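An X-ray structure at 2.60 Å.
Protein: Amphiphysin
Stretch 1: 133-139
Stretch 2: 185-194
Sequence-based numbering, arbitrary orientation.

Stretch 1 (133-139) KKVEKRN
Stretch 2 185-194: LNTELHDELP

A lysine that must cross a helix-helix interface can do so economically if its aliphatic stem packs among the residues of the partner helix while its ammonium group emerges beside carboxylates at the margin. Lys-134 of amphiphysin is a clear example. Its CA-to-CB bond points toward the opposing helix, and all four chi angles are t (-163°, 174°, 180°, 152°), so the chain is fully extended. Lys-134 NZ forms salt bridges with two glutamates one turn apart, at 3.0 Å from Glu-188 OE1 and 3.1 Å from Glu-192 OE1; a weak hydrogen bond of 3.3 Å joins Lys-134 NZ to Glu-192 OE2. The two glutamates have similar conformations, chi1 m and chi2 t, with chi3 of 26° and 40°, which brings both carboxylates to the same ammonium.

The second polar link is made one turn further along, by Arg-138. Its chi1 to chi3 are t, m and t (174°, -90°, -157°), and the edge of its guanidinium meets the side-chain oxygen of Asn-186, near the guanidinium plane. Arg-138 NH2 donates to Asn-186 OD1 at 3.1 Å with an N-H...acceptor angle of 153°, and Arg-138 NE adds a weak bond to the same OD1 at 3.4 Å. The CA-to-CB bond of Asn-186 points sideways, but chi1 t (-178°) and chi2 of 55° bring its end nearer to the arginine.

These links join two segments of longer helices, 133-139 and 185-194, whose N-to-C directions differ by 140° and whose axes approach to 9.8 Å. The CA atoms of Arg-138 and Leu-185 lie 5.9 Å apart, those of Val-135 and Leu-189 7.4 Å. Phi and psi are helical throughout, and i to i+4 bonds such as Arg-138 N to Lys-134 O (3.0 Å) maintain the turns. The second helix kinks at Pro-194, whose N has no bond to the preceding turn because the proline amide nitrogen carries no hydrogen to donate.

Between the polar groups lies the apolar packing. The Lys-134 side chain is a knob in a hole formed by Leu-185, Glu-188, Leu-189 and Glu-192; Lys-134 CE is 3.7 Å from Leu-185 CD2 and Lys-134 CD 3.5 Å from Leu-189 CD1. Leu-185, with chi angles of -109° and -149°, places its CD1 3.3 Å from Arg-138 N, directly against the backbone. Leu-189 (-91°, -2°) sets its CD2 3.5 Å from Arg-138 CB. Val-135, chi1 t, puts its CG2 4.3 Å from Leu-189 CG and 4.2 Å from Leu-193 CD2. These methyl groups gain by leaving water and are held by van der Waals contact, a purpose the methylenes of Lys-134 also serve. In all, 481 Å² of surface is buried between the stretches, both sides summed.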

# COMPACT_ATOMS: atom_id res chain seq x y z
N LYS A 133 -16.34 8.99 -31.13
CA LYS A 133 -17.20 10.04 -31.64
C LYS A 133 -17.13 10.13 -33.16
O LYS A 133 -18.16 10.28 -33.83
CB LYS A 133 -16.82 11.38 -31.01
CG LYS A 133 -17.95 12.40 -31.07
CD LYS A 133 -17.65 13.69 -30.28
CE LYS A 133 -18.50 14.88 -30.81
NZ LYS A 133 -18.66 15.97 -29.79
N LYS A 134 -15.92 10.02 -33.71
CA LYS A 134 -15.76 10.03 -35.16
C LYS A 134 -16.39 8.82 -35.82
O LYS A 134 -16.95 8.93 -36.90
CB LYS A 134 -14.30 10.11 -35.54
CG LYS A 134 -14.08 10.53 -36.96
CD LYS A 134 -12.61 10.72 -37.21
CE LYS A 134 -12.32 11.14 -38.63
NZ LYS A 134 -11.07 11.95 -38.66
N VAL A 135 -16.31 7.66 -35.19
CA VAL A 135 -16.91 6.47 -35.77
C VAL A 135 -18.43 6.56 -35.81
O VAL A 135 -19.04 6.16 -36.79
CB VAL A 135 -16.52 5.23 -35.01
CG1 VAL A 135 -17.42 4.06 -35.40
CG2 VAL A 135 -15.05 4.90 -35.28
N GLU A 136 -19.03 7.07 -34.73
CA GLU A 136 -20.48 7.26 -34.64
C GLU A 136 -20.93 8.34 -35.63
O GLU A 136 -22.06 8.34 -36.07
CB GLU A 136 -20.88 7.62 -33.19
CG GLU A 136 -20.90 6.40 -32.26
CD GLU A 136 -20.79 6.72 -30.76
OE1 GLU A 136 -19.98 7.56 -30.34
OE2 GLU A 136 -21.50 6.06 -29.96
N LYS A 137 -20.03 9.26 -35.99
CA LYS A 137 -20.31 10.19 -37.07
C LYS A 137 -20.29 9.51 -38.44
O LYS A 137 -21.07 9.84 -39.29
CB LYS A 137 -19.33 11.36 -37.07
CG LYS A 137 -19.83 12.56 -37.85
CD LYS A 137 -18.80 13.71 -37.86
CE LYS A 137 -18.74 14.43 -39.22
NZ LYS A 137 -17.38 14.97 -39.52
N ARG A 138 -19.40 8.55 -38.65
CA ARG A 138 -19.37 7.82 -39.92
C ARG A 138 -20.64 7.00 -40.04
O ARG A 138 -21.33 7.10 -41.05
CB ARG A 138 -18.13 6.94 -40.05
CG ARG A 138 -18.09 6.02 -41.27
CD ARG A 138 -18.70 4.64 -41.05
NE ARG A 138 -18.17 3.68 -41.99
CZ ARG A 138 -18.73 2.50 -42.30
NH1 ARG A 138 -19.87 2.11 -41.73
NH2 ARG A 138 -18.13 1.69 -43.18
N ASN A 139 -20.95 6.21 -39.01
CA ASN A 139 -22.15 5.35 -39.00
C ASN A 139 -23.41 6.18 -39.22
O ASN A 139 -24.34 5.75 -39.88
CB ASN A 139 -22.24 4.54 -37.70
CG ASN A 139 -21.02 3.60 -37.47
OD1 ASN A 139 -20.11 3.55 -38.29
ND2 ASN A 139 -21.02 2.88 -36.36
N LEU A 185 -15.07 10.58 -44.62
CA LEU A 185 -15.04 10.03 -43.27
C LEU A 185 -14.68 8.54 -43.27
O LEU A 185 -13.76 8.15 -42.59
CB LEU A 185 -16.41 10.20 -42.59
CG LEU A 185 -16.61 11.20 -41.45
CD1 LEU A 185 -17.68 10.66 -40.53
CD2 LEU A 185 -15.34 11.49 -40.66
N ASN A 186 -15.44 7.73 -44.00
CA ASN A 186 -15.14 6.30 -44.16
C ASN A 186 -13.69 6.02 -44.55
O ASN A 186 -13.07 5.08 -44.02
CB ASN A 186 -16.04 5.68 -45.23
CG ASN A 186 -15.81 4.19 -45.39
OD1 ASN A 186 -15.88 3.46 -44.44
ND2 ASN A 186 -15.51 3.75 -46.62
N THR A 187 -13.16 6.83 -45.47
CA THR A 187 -11.80 6.65 -45.96
C THR A 187 -10.78 6.97 -44.86
O THR A 187 -9.79 6.24 -44.69
CB THR A 187 -11.56 7.53 -47.21
OG1 THR A 187 -12.10 6.86 -48.36
CG2 THR A 187 -10.08 7.67 -47.54
N GLU A 188 -11.05 8.05 -44.13
CA GLU A 188 -10.20 8.48 -43.03
C GLU A 188 -10.17 7.42 -41.93
O GLU A 188 -9.13 7.16 -41.34
CB GLU A 188 -10.68 9.81 -42.46
CG GLU A 188 -10.10 11.02 -43.16
CD GLU A 188 -10.77 12.32 -42.73
OE1 GLU A 188 -11.30 12.38 -41.59
OE2 GLU A 188 -10.75 13.29 -43.53
N LEU A 189 -11.32 6.81 -41.65
CA LEU A 189 -11.39 5.80 -40.62
C LEU A 189 -10.73 4.47 -41.03
O LEU A 189 -10.20 3.72 -40.19
CB LEU A 189 -12.85 5.58 -40.20
CG LEU A 189 -13.43 6.42 -39.02
CD1 LEU A 189 -12.42 7.38 -38.35
CD2 LEU A 189 -14.65 7.18 -39.44
N HIS A 190 -10.74 4.18 -42.33
CA HIS A 190 -10.11 2.97 -42.83
C HIS A 190 -8.60 2.99 -42.66
O HIS A 190 -7.99 1.95 -42.55
CB HIS A 190 -10.51 2.72 -44.29
CG HIS A 190 -11.66 1.78 -44.43
ND1 HIS A 190 -11.55 0.44 -44.13
CD2 HIS A 190 -12.95 1.99 -44.78
CE1 HIS A 190 -12.72 -0.13 -44.31
NE2 HIS A 190 -13.59 0.78 -44.70
N ASP A 191 -8.02 4.19 -42.64
CA ASP A 191 -6.60 4.39 -42.31
C ASP A 191 -6.39 4.69 -40.83
O ASP A 191 -5.44 4.18 -40.21
CB ASP A 191 -6.04 5.58 -43.08
CG ASP A 191 -5.97 5.36 -44.61
OD1 ASP A 191 -6.06 4.20 -45.10
OD2 ASP A 191 -5.82 6.32 -45.38
N GLU A 192 -7.24 5.52 -40.24
CA GLU A 192 -6.96 6.02 -38.91
C GLU A 192 -7.10 4.92 -37.84
O GLU A 192 -6.31 4.87 -36.91
CB GLU A 192 -7.84 7.23 -38.56
CG GLU A 192 -7.27 8.55 -39.06
CD GLU A 192 -8.24 9.71 -38.91
OE1 GLU A 192 -8.96 9.80 -37.88
OE2 GLU A 192 -8.31 10.55 -39.83
N LEU A 193 -8.10 4.07 -37.99
CA LEU A 193 -8.38 3.03 -37.01
C LEU A 193 -7.26 2.01 -36.87
O LEU A 193 -6.79 1.81 -35.77
CB LEU A 193 -9.71 2.31 -37.32
CG LEU A 193 -10.96 3.14 -37.04
CD1 LEU A 193 -12.17 2.56 -37.74
CD2 LEU A 193 -11.21 3.28 -35.53
N PRO A 194 -6.85 1.34 -37.94
CA PRO A 194 -5.70 0.42 -37.86
C PRO A 194 -4.39 1.07 -37.44
O PRO A 194 -3.59 0.44 -36.79
CB PRO A 194 -5.58 -0.13 -39.29
CG PRO A 194 -6.33 0.79 -40.12
CD PRO A 194 -7.43 1.34 -39.29